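Local coordinates for acetyl xylan esterase (Paenibacillus sp. R4, PDB 6AGQ), which probably removes acetyl groups from acetylated xylan, as a cold-active serine esterase of the alpha/beta-hydrolase fold, at residues A[119-124]-A[129-134]; A[140-145]-A[152-157]; A[212-217]-A[224-229]; A[231-236]-A[245-250]. One frame throughout, in Å; residues are numbered along the deposited sequence.

Interaction 1 (A[119-124]-A[129-134]); sequences DVRGQG and DRAEYP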
# COMPACT_ATOMS: atom_id res chain seq x y z
N ASP A 119 6.19 -12.32 -31.81
CA ASP A 119 5.28 -12.72 -30.75
C ASP A 119 5.66 -14.09 -30.12
O ASP A 119 6.02 -15.00 -30.82
CB ASP A 119 3.91 -12.93 -31.30
CG ASP A 119 3.15 -11.61 -31.70
OD1 ASP A 119 3.49 -10.47 -31.26
OD2 ASP A 119 2.14 -11.80 -32.43
N VAL A 120 5.44 -14.24 -28.81
CA VAL A 120 5.53 -15.47 -28.07
C VAL A 120 4.08 -15.95 -28.04
O VAL A 120 3.18 -15.19 -27.73
CB VAL A 120 6.03 -15.26 -26.61
CG1 VAL A 120 5.99 -16.57 -25.81
CG2 VAL A 120 7.42 -14.66 -26.59
N ARG A 121 3.90 -17.21 -28.41
CA ARG A 121 2.61 -17.79 -28.67
C ARG A 121 1.53 -17.67 -27.56
O ARG A 121 1.77 -17.94 -26.39
CB ARG A 121 2.82 -19.23 -29.10
CG ARG A 121 3.52 -20.06 -28.04
CD ARG A 121 3.24 -21.50 -28.25
NE ARG A 121 3.74 -21.89 -29.56
CZ ARG A 121 3.27 -22.91 -30.27
NH1 ARG A 121 3.85 -23.19 -31.43
NH2 ARG A 121 2.25 -23.64 -29.79
N GLY A 122 0.37 -17.13 -27.90
CA GLY A 122 -0.66 -17.01 -26.90
C GLY A 122 -0.57 -15.80 -26.02
O GLY A 122 -1.45 -15.62 -25.22
N GLN A 123 0.46 -14.96 -26.14
CA GLN A 123 0.55 -13.82 -25.24
C GLN A 123 -0.16 -12.56 -25.78
O GLN A 123 -1.12 -12.70 -26.50
CB GLN A 123 1.96 -13.61 -24.78
CG GLN A 123 2.46 -14.86 -24.09
CD GLN A 123 3.81 -14.70 -23.43
OE1 GLN A 123 4.33 -13.61 -23.35
NE2 GLN A 123 4.38 -15.81 -22.97
N GLY A 124 0.28 -11.34 -25.50
CA GLY A 124 -0.56 -10.18 -25.77
C GLY A 124 -0.58 -9.77 -27.21
O GLY A 124 -0.65 -8.58 -27.50
N ASP A 129 -1.98 -19.82 -29.48
CA ASP A 129 -1.26 -21.00 -29.01
C ASP A 129 -2.07 -22.24 -29.32
O ASP A 129 -3.00 -22.54 -28.62
CB ASP A 129 -1.06 -20.94 -27.49
CG ASP A 129 -0.28 -22.19 -26.90
OD1 ASP A 129 0.40 -22.92 -27.68
OD2 ASP A 129 -0.36 -22.42 -25.65
N ARG A 130 -1.65 -23.00 -30.32
CA ARG A 130 -2.40 -24.18 -30.75
C ARG A 130 -2.08 -25.47 -30.01
O ARG A 130 -2.64 -26.49 -30.34
CB ARG A 130 -2.16 -24.44 -32.25
CG ARG A 130 -2.67 -23.31 -33.14
CD ARG A 130 -3.89 -23.66 -33.97
NE ARG A 130 -4.38 -22.44 -34.64
CZ ARG A 130 -5.11 -21.47 -34.05
NH1 ARG A 130 -5.49 -20.41 -34.76
NH2 ARG A 130 -5.48 -21.54 -32.77
N ALA A 131 -1.15 -25.45 -29.05
CA ALA A 131 -0.73 -26.68 -28.38
C ALA A 131 -1.82 -27.02 -27.37
O ALA A 131 -2.56 -26.13 -26.97
CB ALA A 131 0.60 -26.53 -27.70
N GLU A 132 -1.93 -28.30 -27.02
CA GLU A 132 -2.95 -28.83 -26.12
C GLU A 132 -2.24 -29.27 -24.88
O GLU A 132 -1.13 -29.82 -25.00
CB GLU A 132 -3.68 -30.04 -26.77
CG GLU A 132 -4.56 -29.63 -27.97
CD GLU A 132 -5.65 -28.59 -27.63
OE1 GLU A 132 -6.24 -27.97 -28.54
OE2 GLU A 132 -5.94 -28.38 -26.43
N TYR A 133 -2.88 -29.02 -23.72
CA TYR A 133 -2.32 -29.35 -22.44
C TYR A 133 -3.26 -30.38 -21.70
O TYR A 133 -4.48 -30.37 -21.88
CB TYR A 133 -2.03 -28.08 -21.63
CG TYR A 133 -1.24 -27.05 -22.40
CD1 TYR A 133 0.11 -27.21 -22.59
CD2 TYR A 133 -1.86 -25.94 -22.99
CE1 TYR A 133 0.82 -26.33 -23.33
CE2 TYR A 133 -1.13 -25.02 -23.74
CZ TYR A 133 0.22 -25.23 -23.92
OH TYR A 133 1.02 -24.35 -24.66
N PRO A 134 -2.67 -31.33 -20.94
CA PRO A 134 -3.53 -32.31 -20.25
C PRO A 134 -4.43 -31.77 -19.16
O PRO A 134 -5.36 -32.46 -18.76
CB PRO A 134 -2.54 -33.34 -19.65
CG PRO A 134 -1.17 -32.78 -19.82
CD PRO A 134 -1.23 -31.60 -20.75
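An Asx turn in the long loop between strand 114-118 and helix 153-170 carries the acid that Arg-121 binds. The acid is Asp-129, and its OD1 lies 2.9 Å from Arg-121 NH2. This is a salt bridge with an N-H...O angle of 155°. OD1 sits at the guanidinium edge, and the guanidinium and carboxylate planes stand 76° apart, so one oxygen makes the bridge. Arg-121 CD also touches this oxygen. The bend at chi3 (61°) turns the guanidinium back, so that NH2 reaches the same OD1. OD1 further accepts from Ala-131 N at 3.3 Å, from above the carboxylate plane, which makes the Asx turn. Asp-129 OD2 uses its syn lone pair for Tyr-133 OH at 2.6 Å. With an alanine here, Arg-121 NH2 and Tyr-133 OH would probably lose this acceptor and the turn its side-chain bond. Arg-121 also forms salt bridges with Asp-66 and Asp-160, so three acids share its charge. Gly-122 meets Asp-129 backbone to backbone. Residues 120-123 form a type II beta turn, with glycine at its third position. The contact thus pairs a type II turn with an Asx turn through a buried arginine.

Interaction 2 (A[140-145]-A[152-157]); sequences GWMTLG and YYYKQV
Tyr-152 and Tyr-153 both carry CG anti to the backbone N (chi1 179° and -179°), and this sends their rings to the type I turn at 141-144. Trp-141 CB sits over the centre of the Tyr-153 ring. That CH-pi contact measures 3.4 Å from Trp-141 CB to the ring centroid. The indole and phenol planes are near parallel but slid apart, with little overlap. Val-157 CG2 lies over the opposite face of Tyr-153, toward the rim. Tyr-153 OH reaches Arg-121 O and Gln-123 of the preceding loop. With a serine in its place, a gap would probably open between Trp-141 and Val-157, and Arg-121 O would lose this partner. Tyr-152 OH donates to Met-142 O at 2.8 Å, tilted from the carbonyl plane. Tyr-153 N donates to Leu-144 O at 3.0 Å in a nearly straight bond. Met-142 SD lies at the edge of the Tyr-154 ring, 3.7 Å from Tyr-154 CE2, a Met-aromatic contact. Tyr-154 OH bonds Gln-186. Two turn carbonyls are thus satisfied by Tyr-152 OH and Tyr-153 N in a buried, largely aromatic setting.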
# COMPACT_ATOMS: atom_id res chain seq x y z
N GLY A 140 -2.23 -17.13 -16.91
CA GLY A 140 -0.87 -17.07 -17.50
C GLY A 140 -0.48 -18.34 -18.23
O GLY A 140 -1.32 -19.13 -18.61
N TRP A 141 0.80 -18.56 -18.41
CA TRP A 141 1.31 -19.65 -19.26
C TRP A 141 2.35 -20.53 -18.58
O TRP A 141 2.58 -21.62 -19.06
CB TRP A 141 1.88 -19.04 -20.59
CG TRP A 141 0.86 -18.20 -21.28
CD1 TRP A 141 -0.15 -18.66 -22.04
CD2 TRP A 141 0.68 -16.79 -21.18
NE1 TRP A 141 -0.92 -17.62 -22.47
CE2 TRP A 141 -0.44 -16.46 -21.93
CE3 TRP A 141 1.36 -15.78 -20.53
CZ2 TRP A 141 -0.90 -15.17 -22.07
CZ3 TRP A 141 0.91 -14.50 -20.65
CH2 TRP A 141 -0.21 -14.19 -21.41
N MET A 142 2.91 -20.11 -17.44
CA MET A 142 4.03 -20.85 -16.76
C MET A 142 3.67 -22.27 -16.28
O MET A 142 4.60 -23.08 -16.02
CB MET A 142 4.44 -20.14 -15.45
CG MET A 142 4.99 -18.74 -15.53
SD MET A 142 6.42 -18.65 -16.62
CE MET A 142 7.59 -19.47 -15.52
N THR A 143 2.39 -22.55 -16.06
CA THR A 143 1.96 -23.85 -15.47
C THR A 143 1.28 -24.81 -16.47
O THR A 143 0.90 -25.91 -16.14
CB THR A 143 1.05 -23.62 -14.27
OG1 THR A 143 -0.17 -23.04 -14.72
CG2 THR A 143 1.68 -22.66 -13.31
N LEU A 144 1.16 -24.38 -17.72
CA LEU A 144 0.54 -25.23 -18.75
C LEU A 144 1.46 -26.38 -19.11
O LEU A 144 2.60 -26.15 -19.52
CB LEU A 144 0.18 -24.45 -19.96
CG LEU A 144 -0.85 -23.37 -19.70
CD1 LEU A 144 -0.90 -22.51 -20.93
CD2 LEU A 144 -2.21 -23.99 -19.40
N GLY A 145 0.98 -27.60 -18.84
CA GLY A 145 1.75 -28.83 -19.12
C GLY A 145 2.93 -29.04 -18.19
O GLY A 145 3.89 -29.73 -18.55
N TYR A 152 5.03 -29.28 -22.07
CA TYR A 152 5.12 -28.04 -21.33
C TYR A 152 5.13 -26.79 -22.25
O TYR A 152 5.87 -26.78 -23.23
CB TYR A 152 6.34 -28.07 -20.44
CG TYR A 152 6.54 -26.79 -19.64
CD1 TYR A 152 5.62 -26.44 -18.68
CD2 TYR A 152 7.67 -25.96 -19.85
CE1 TYR A 152 5.79 -25.31 -17.93
CE2 TYR A 152 7.84 -24.79 -19.11
CZ TYR A 152 6.88 -24.46 -18.16
OH TYR A 152 7.00 -23.32 -17.37
N TYR A 153 4.33 -25.76 -21.91
CA TYR A 153 4.29 -24.48 -22.69
C TYR A 153 5.58 -24.02 -23.39
O TYR A 153 5.61 -23.71 -24.61
CB TYR A 153 3.85 -23.36 -21.75
CG TYR A 153 3.74 -22.01 -22.39
CD1 TYR A 153 2.67 -21.72 -23.25
CD2 TYR A 153 4.67 -21.05 -22.15
CE1 TYR A 153 2.54 -20.48 -23.86
CE2 TYR A 153 4.57 -19.81 -22.75
CZ TYR A 153 3.50 -19.54 -23.62
OH TYR A 153 3.40 -18.32 -24.21
N TYR A 154 6.68 -24.03 -22.66
CA TYR A 154 7.91 -23.45 -23.21
C TYR A 154 8.59 -24.36 -24.18
O TYR A 154 9.53 -23.88 -24.85
CB TYR A 154 8.87 -22.85 -22.15
CG TYR A 154 8.42 -21.47 -21.62
CD1 TYR A 154 8.59 -20.30 -22.39
CD2 TYR A 154 7.89 -21.35 -20.33
CE1 TYR A 154 8.15 -19.06 -21.93
CE2 TYR A 154 7.51 -20.11 -19.82
CZ TYR A 154 7.62 -18.97 -20.62
OH TYR A 154 7.24 -17.77 -20.12
N LYS A 155 8.13 -25.60 -24.36
CA LYS A 155 8.76 -26.41 -25.39
C LYS A 155 8.52 -25.83 -26.78
O LYS A 155 9.45 -25.52 -27.47
CB LYS A 155 8.31 -27.86 -25.35
CG LYS A 155 9.09 -28.74 -26.31
CD LYS A 155 8.56 -30.18 -26.35
CE LYS A 155 7.75 -30.44 -27.58
NZ LYS A 155 7.11 -31.77 -27.46
N GLN A 156 7.27 -25.69 -27.19
CA GLN A 156 6.96 -25.09 -28.45
C GLN A 156 7.40 -23.62 -28.51
O GLN A 156 7.80 -23.16 -29.60
CB GLN A 156 5.47 -25.25 -28.81
CG GLN A 156 5.11 -26.65 -29.27
CD GLN A 156 5.64 -26.97 -30.67
OE1 GLN A 156 5.79 -26.09 -31.52
NE2 GLN A 156 5.98 -28.23 -30.90
N VAL A 157 7.44 -22.88 -27.39
CA VAL A 157 8.00 -21.50 -27.44
C VAL A 157 9.46 -21.49 -27.87
O VAL A 157 9.87 -20.69 -28.75
CB VAL A 157 7.78 -20.76 -26.08
CG1 VAL A 157 8.33 -19.36 -26.11
CG2 VAL A 157 6.28 -20.71 -25.77

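Interaction 3 (A[212-217]-A[224-229]); sequences CHFRRS and GPYVEI
Ser-217 stands over one face of the Tyr-226 ring, and Phe-214 comes to the edge of the same ring. Ser-217 CB lies 3.4 Å from the Tyr-226 ring centroid and only 4° off the ring normal, a CH-pi contact over the centre. Ser-217 OG is shifted toward the phenol end, 3.3 Å from Tyr-226 CZ. With OG anti to the carbonyl carbon (chi1 -61°), the serine presents both CB and OG to the ring. Phe-214 crosses Tyr-226 at about a right angle. Its CD1 lies near the plane of the Tyr-226 ring, 3.8 Å from Tyr-226 CE1. The same Phe-214 CD1 meets Ile-229 CD1 at 4.1 Å, again with the side chains nearly perpendicular. Tyr-226 thus meets one residue with a face and the other with an edge. At the end of its ring, Tyr-226 OH accepts from Cys-212 N at 3.1 Å, with an N-H...O angle of 161°. This bond fixes the ring tip just ahead of helix 214-219, where His-213 is the N-cap residue. Asp-254 receives the backbone N-H groups of His-213 and Phe-214. Leu-250 of helix 243-251 packs on both Phe-214 and Ile-229. Helices 214-219 and 226-236 lie between strands 203-207 and 265-271 of the central sheet. The contact is buried and mainly apolar. The bond from Cys-212 N gives the buried phenol oxygen a backbone partner.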
# COMPACT_ATOMS: atom_id res chain seq x y z
N CYS A 212 15.31 -18.65 -15.16
CA CYS A 212 16.63 -19.11 -14.68
C CYS A 212 16.48 -19.54 -13.23
O CYS A 212 15.78 -18.91 -12.45
CB CYS A 212 17.73 -18.04 -14.76
SG CYS A 212 18.13 -17.43 -16.45
N HIS A 213 17.21 -20.60 -12.90
CA HIS A 213 17.31 -21.16 -11.59
C HIS A 213 15.95 -21.26 -10.90
O HIS A 213 15.77 -20.66 -9.83
CB HIS A 213 18.36 -20.33 -10.83
CG HIS A 213 18.96 -21.05 -9.66
ND1 HIS A 213 18.75 -22.39 -9.43
CD2 HIS A 213 19.78 -20.62 -8.68
CE1 HIS A 213 19.39 -22.76 -8.33
NE2 HIS A 213 20.01 -21.69 -7.85
N PHE A 214 15.01 -21.98 -11.54
CA PHE A 214 13.58 -22.04 -11.12
C PHE A 214 13.28 -22.29 -9.63
O PHE A 214 12.43 -21.64 -9.04
CB PHE A 214 12.80 -23.07 -11.91
CG PHE A 214 12.42 -22.62 -13.32
CD1 PHE A 214 11.43 -21.66 -13.51
CD2 PHE A 214 13.04 -23.18 -14.42
CE1 PHE A 214 11.06 -21.26 -14.78
CE2 PHE A 214 12.69 -22.78 -15.70
CZ PHE A 214 11.69 -21.81 -15.88
N ARG A 215 13.91 -23.28 -9.05
CA ARG A 215 13.62 -23.66 -7.69
C ARG A 215 14.04 -22.56 -6.69
O ARG A 215 13.38 -22.33 -5.70
CB ARG A 215 14.30 -24.97 -7.37
CG ARG A 215 13.86 -25.58 -6.04
CD ARG A 215 14.87 -26.63 -5.60
NE ARG A 215 14.66 -27.89 -6.31
CZ ARG A 215 13.77 -28.81 -5.95
NH1 ARG A 215 12.95 -28.67 -4.88
NH2 ARG A 215 13.69 -29.90 -6.68
N ARG A 216 15.09 -21.83 -6.99
CA ARG A 216 15.47 -20.70 -6.16
C ARG A 216 14.53 -19.48 -6.34
O ARG A 216 14.10 -18.88 -5.36
CB ARG A 216 16.92 -20.32 -6.38
CG ARG A 216 17.38 -19.24 -5.41
CD ARG A 216 18.85 -18.90 -5.60
NE ARG A 216 19.15 -17.67 -4.87
CZ ARG A 216 19.41 -17.59 -3.55
NH1 ARG A 216 19.61 -16.40 -3.00
NH2 ARG A 216 19.46 -18.67 -2.78
N SER A 217 14.25 -19.11 -7.58
CA SER A 217 13.28 -18.07 -7.87
C SER A 217 12.03 -18.27 -7.03
O SER A 217 11.63 -17.37 -6.31
CB SER A 217 12.93 -18.11 -9.32
OG SER A 217 14.09 -17.88 -10.10
N GLY A 224 6.14 -11.28 -9.73
CA GLY A 224 5.78 -11.52 -11.16
C GLY A 224 5.50 -12.98 -11.47
O GLY A 224 5.08 -13.76 -10.61
N PRO A 225 5.76 -13.40 -12.70
CA PRO A 225 5.32 -14.73 -13.16
C PRO A 225 5.83 -15.96 -12.37
O PRO A 225 5.16 -17.00 -12.37
CB PRO A 225 5.83 -14.80 -14.63
CG PRO A 225 6.72 -13.58 -14.84
CD PRO A 225 6.45 -12.60 -13.74
N TYR A 226 6.99 -15.87 -11.71
CA TYR A 226 7.39 -16.95 -10.83
C TYR A 226 6.32 -17.31 -9.75
O TYR A 226 6.21 -18.46 -9.35
CB TYR A 226 8.71 -16.68 -10.17
CG TYR A 226 9.92 -16.72 -11.05
CD1 TYR A 226 10.25 -17.88 -11.76
CD2 TYR A 226 10.77 -15.62 -11.13
CE1 TYR A 226 11.37 -17.93 -12.56
CE2 TYR A 226 11.94 -15.67 -11.92
CZ TYR A 226 12.22 -16.82 -12.66
OH TYR A 226 13.37 -16.90 -13.42
N VAL A 227 5.51 -16.36 -9.34
CA VAL A 227 4.44 -16.61 -8.40
C VAL A 227 3.39 -17.66 -8.91
O VAL A 227 2.78 -18.35 -8.09
CB VAL A 227 3.77 -15.28 -7.95
CG1 VAL A 227 2.72 -14.80 -8.92
CG2 VAL A 227 3.09 -15.44 -6.59
N GLU A 228 3.19 -17.80 -10.23
CA GLU A 228 2.27 -18.81 -10.80
C GLU A 228 2.72 -20.22 -10.38
O GLU A 228 1.92 -21.08 -10.13
CB GLU A 228 2.27 -18.72 -12.34
CG GLU A 228 1.70 -17.42 -12.91
CD GLU A 228 1.77 -17.34 -14.46
OE1 GLU A 228 1.68 -18.38 -15.13
OE2 GLU A 228 1.90 -16.23 -15.03
N ILE A 229 4.02 -20.44 -10.26
CA ILE A 229 4.49 -21.77 -9.81
C ILE A 229 4.10 -22.02 -8.36
O ILE A 229 3.66 -23.11 -8.02
CB ILE A 229 5.98 -21.89 -10.03
CG1 ILE A 229 6.29 -21.95 -11.54
CG2 ILE A 229 6.48 -23.16 -9.45
CD1 ILE A 229 7.71 -21.61 -11.84

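Interaction 4 (A[231-236]-A[245-250]); sequences NWFRRY and QVYRTL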
# COMPACT_ATOMS: atom_id res chain seq x y z
N ASN A 231 1.55 -20.58 -6.91
CA ASN A 231 0.07 -20.76 -6.96
C ASN A 231 -0.33 -22.12 -7.53
O ASN A 231 -1.23 -22.70 -7.06
CB ASN A 231 -0.57 -19.60 -7.67
CG ASN A 231 -0.40 -18.31 -6.90
OD1 ASN A 231 0.10 -18.32 -5.79
ND2 ASN A 231 -0.75 -17.21 -7.48
N TRP A 232 0.43 -22.69 -8.45
CA TRP A 232 0.23 -24.11 -8.81
C TRP A 232 0.20 -25.00 -7.57
O TRP A 232 -0.76 -25.74 -7.37
CB TRP A 232 1.28 -24.63 -9.80
CG TRP A 232 0.89 -25.92 -10.40
CD1 TRP A 232 0.10 -26.09 -11.47
CD2 TRP A 232 1.21 -27.25 -9.92
NE1 TRP A 232 -0.09 -27.40 -11.71
CE2 TRP A 232 0.60 -28.15 -10.79
CE3 TRP A 232 2.00 -27.75 -8.87
CZ2 TRP A 232 0.69 -29.54 -10.63
CZ3 TRP A 232 2.08 -29.13 -8.68
CH2 TRP A 232 1.43 -30.02 -9.57
N PHE A 233 1.25 -24.93 -6.74
CA PHE A 233 1.29 -25.71 -5.53
C PHE A 233 0.09 -25.49 -4.68
O PHE A 233 -0.55 -26.46 -4.30
CB PHE A 233 2.58 -25.55 -4.73
CG PHE A 233 3.72 -26.23 -5.40
CD1 PHE A 233 3.80 -27.58 -5.39
CD2 PHE A 233 4.65 -25.52 -6.13
CE1 PHE A 233 4.81 -28.25 -6.03
CE2 PHE A 233 5.67 -26.18 -6.78
CZ PHE A 233 5.73 -27.55 -6.75
N ARG A 234 -0.25 -24.23 -4.44
CA ARG A 234 -1.40 -23.88 -3.65
C ARG A 234 -2.68 -24.54 -4.11
O ARG A 234 -3.51 -24.89 -3.26
CB ARG A 234 -1.61 -22.37 -3.59
CG ARG A 234 -0.62 -21.61 -2.76
CD ARG A 234 -0.83 -20.11 -2.90
NE ARG A 234 -2.17 -19.64 -2.51
CZ ARG A 234 -2.52 -19.26 -1.27
NH1 ARG A 234 -1.64 -19.29 -0.30
NH2 ARG A 234 -3.74 -18.81 -1.02
N ARG A 235 -2.89 -24.67 -5.42
CA ARG A 235 -4.14 -25.32 -5.95
C ARG A 235 -4.13 -26.83 -6.25
O ARG A 235 -5.13 -27.48 -6.20
CB ARG A 235 -4.57 -24.61 -7.20
CG ARG A 235 -4.91 -23.17 -6.94
CD ARG A 235 -6.28 -22.97 -7.50
NE ARG A 235 -6.73 -21.59 -7.56
CZ ARG A 235 -7.80 -21.13 -6.94
NH1 ARG A 235 -8.51 -21.86 -6.09
NH2 ARG A 235 -8.13 -19.89 -7.14
N TYR A 236 -2.99 -27.36 -6.62
CA TYR A 236 -2.88 -28.72 -7.13
C TYR A 236 -2.17 -29.61 -6.14
O TYR A 236 -2.33 -30.82 -6.20
CB TYR A 236 -2.09 -28.74 -8.46
CG TYR A 236 -2.81 -28.16 -9.67
CD1 TYR A 236 -2.79 -26.79 -9.93
CD2 TYR A 236 -3.50 -28.98 -10.56
CE1 TYR A 236 -3.49 -26.25 -11.02
CE2 TYR A 236 -4.15 -28.45 -11.66
CZ TYR A 236 -4.17 -27.09 -11.88
OH TYR A 236 -4.81 -26.54 -12.96
N GLN A 245 8.69 -33.92 -9.82
CA GLN A 245 8.22 -33.77 -11.20
C GLN A 245 8.13 -32.29 -11.63
O GLN A 245 8.60 -31.95 -12.71
CB GLN A 245 6.89 -34.51 -11.41
CG GLN A 245 6.43 -34.66 -12.86
CD GLN A 245 7.51 -35.17 -13.80
OE1 GLN A 245 7.92 -36.32 -13.69
NE2 GLN A 245 8.01 -34.29 -14.73
N VAL A 246 7.61 -31.41 -10.79
CA VAL A 246 7.51 -29.99 -11.21
C VAL A 246 8.89 -29.42 -11.58
O VAL A 246 9.05 -28.92 -12.69
CB VAL A 246 6.79 -29.11 -10.18
CG1 VAL A 246 6.90 -27.65 -10.54
CG2 VAL A 246 5.32 -29.48 -10.10
N TYR A 247 9.92 -29.58 -10.73
CA TYR A 247 11.23 -28.99 -10.99
C TYR A 247 12.04 -29.80 -11.99
O TYR A 247 12.92 -29.24 -12.66
CB TYR A 247 12.01 -28.72 -9.69
CG TYR A 247 11.34 -27.63 -8.86
CD1 TYR A 247 11.25 -26.32 -9.33
CD2 TYR A 247 10.73 -27.90 -7.65
CE1 TYR A 247 10.62 -25.32 -8.61
CE2 TYR A 247 10.08 -26.90 -6.92
CZ TYR A 247 10.06 -25.62 -7.38
OH TYR A 247 9.40 -24.62 -6.69
N ARG A 248 11.80 -31.10 -12.11
CA ARG A 248 12.44 -31.84 -13.22
C ARG A 248 11.86 -31.41 -14.59
O ARG A 248 12.60 -31.26 -15.52
CB ARG A 248 12.36 -33.35 -13.01
CG ARG A 248 12.67 -34.16 -14.27
CD ARG A 248 12.83 -35.63 -13.96
NE ARG A 248 11.54 -36.21 -13.57
CZ ARG A 248 11.18 -36.58 -12.33
NH1 ARG A 248 9.96 -37.11 -12.14
NH2 ARG A 248 12.00 -36.44 -11.29
N THR A 249 10.55 -31.17 -14.70
CA THR A 249 9.96 -30.55 -15.93
C THR A 249 10.69 -29.26 -16.27
O THR A 249 11.13 -29.09 -17.39
CB THR A 249 8.45 -30.24 -15.79
OG1 THR A 249 7.75 -31.45 -15.63
CG2 THR A 249 7.84 -29.49 -17.01
N LEU A 250 10.84 -28.39 -15.28
CA LEU A 250 11.38 -27.04 -15.51
C LEU A 250 12.89 -27.02 -15.81
O LEU A 250 13.39 -26.07 -16.50
CB LEU A 250 11.02 -26.14 -14.32
CG LEU A 250 9.50 -25.86 -14.10
CD1 LEU A 250 9.17 -25.18 -12.77
CD2 LEU A 250 8.93 -25.02 -15.21
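The Phe-233 ring has Trp-232 CE3 over the centre of one face, 3.9 Å above its plane, and meets Val-246 and Tyr-247 obliquely. The Trp-232 ring carries Tyr-236 CB on one face, toward its rim, and Phe-233 CD1 at its edge. These neighbours belong to helix 226-236 itself, so the two rings meet edge against face within their own helix. Val-246 brings one methyl to both. Its CG2 lies 3.6 Å from Trp-232 CZ3 and 3.9 Å from Phe-233 CZ. Val-246 CG1 is anti to the backbone N (chi1 171°), which leaves CG2 beside that N and turned to the rings. Val-246 passes Trp-232 antiparallel and faces Phe-233 head-on. Tyr-247 runs aslant to Phe-233, with Tyr-247 OH 4.0 Å from Phe-233 CE2. The helix segments run roughly antiparallel, at 144°, and their axes come no nearer than 13.0 Å. Long aromatic side chains span that separation. Away from the contact, Gln-245 links two residues of its own helix. Its OE1 accepts from Arg-248 NH1 at 2.7 Å, and its NE2 donates to Thr-249 OG1 at 3.0 Å, in the amide plane. His-240 stacks on Phe-233, and Asp-300 of a third subunit packs against Phe-233. A zinc ion is near the Tyr-247 side chain, about 4 Å away. No hydrogen bond joins the two segments. The contact rests on shape and apolar packing, so it gives the helix pair little directional hold of its own.

Overall arrangement
Interactions 2, 3 and 4 are buried, while interaction 1 is partly buried. Interactions 1, 2 and 4 all touch the second subunit, and interaction 4 a third one as well; interaction 3 touches no other chain. Interactions 1 and 2 belong to the loop before helix 153-170, and interaction 2 includes the start of that helix. Interactions 3 and 4 join helices and share helix 226-236. The chemistry follows this division. Interaction 1 is the one with a salt bridge across its segments. Interaction 2 mixes aromatic packing with bonds to turn carbonyls. Interaction 3 is mainly apolar with a phenol-to-backbone bond, and interaction 4 is apolar packing alone. Glu-228 ties interaction 3 to interaction 2 by accepting from Met-142 N.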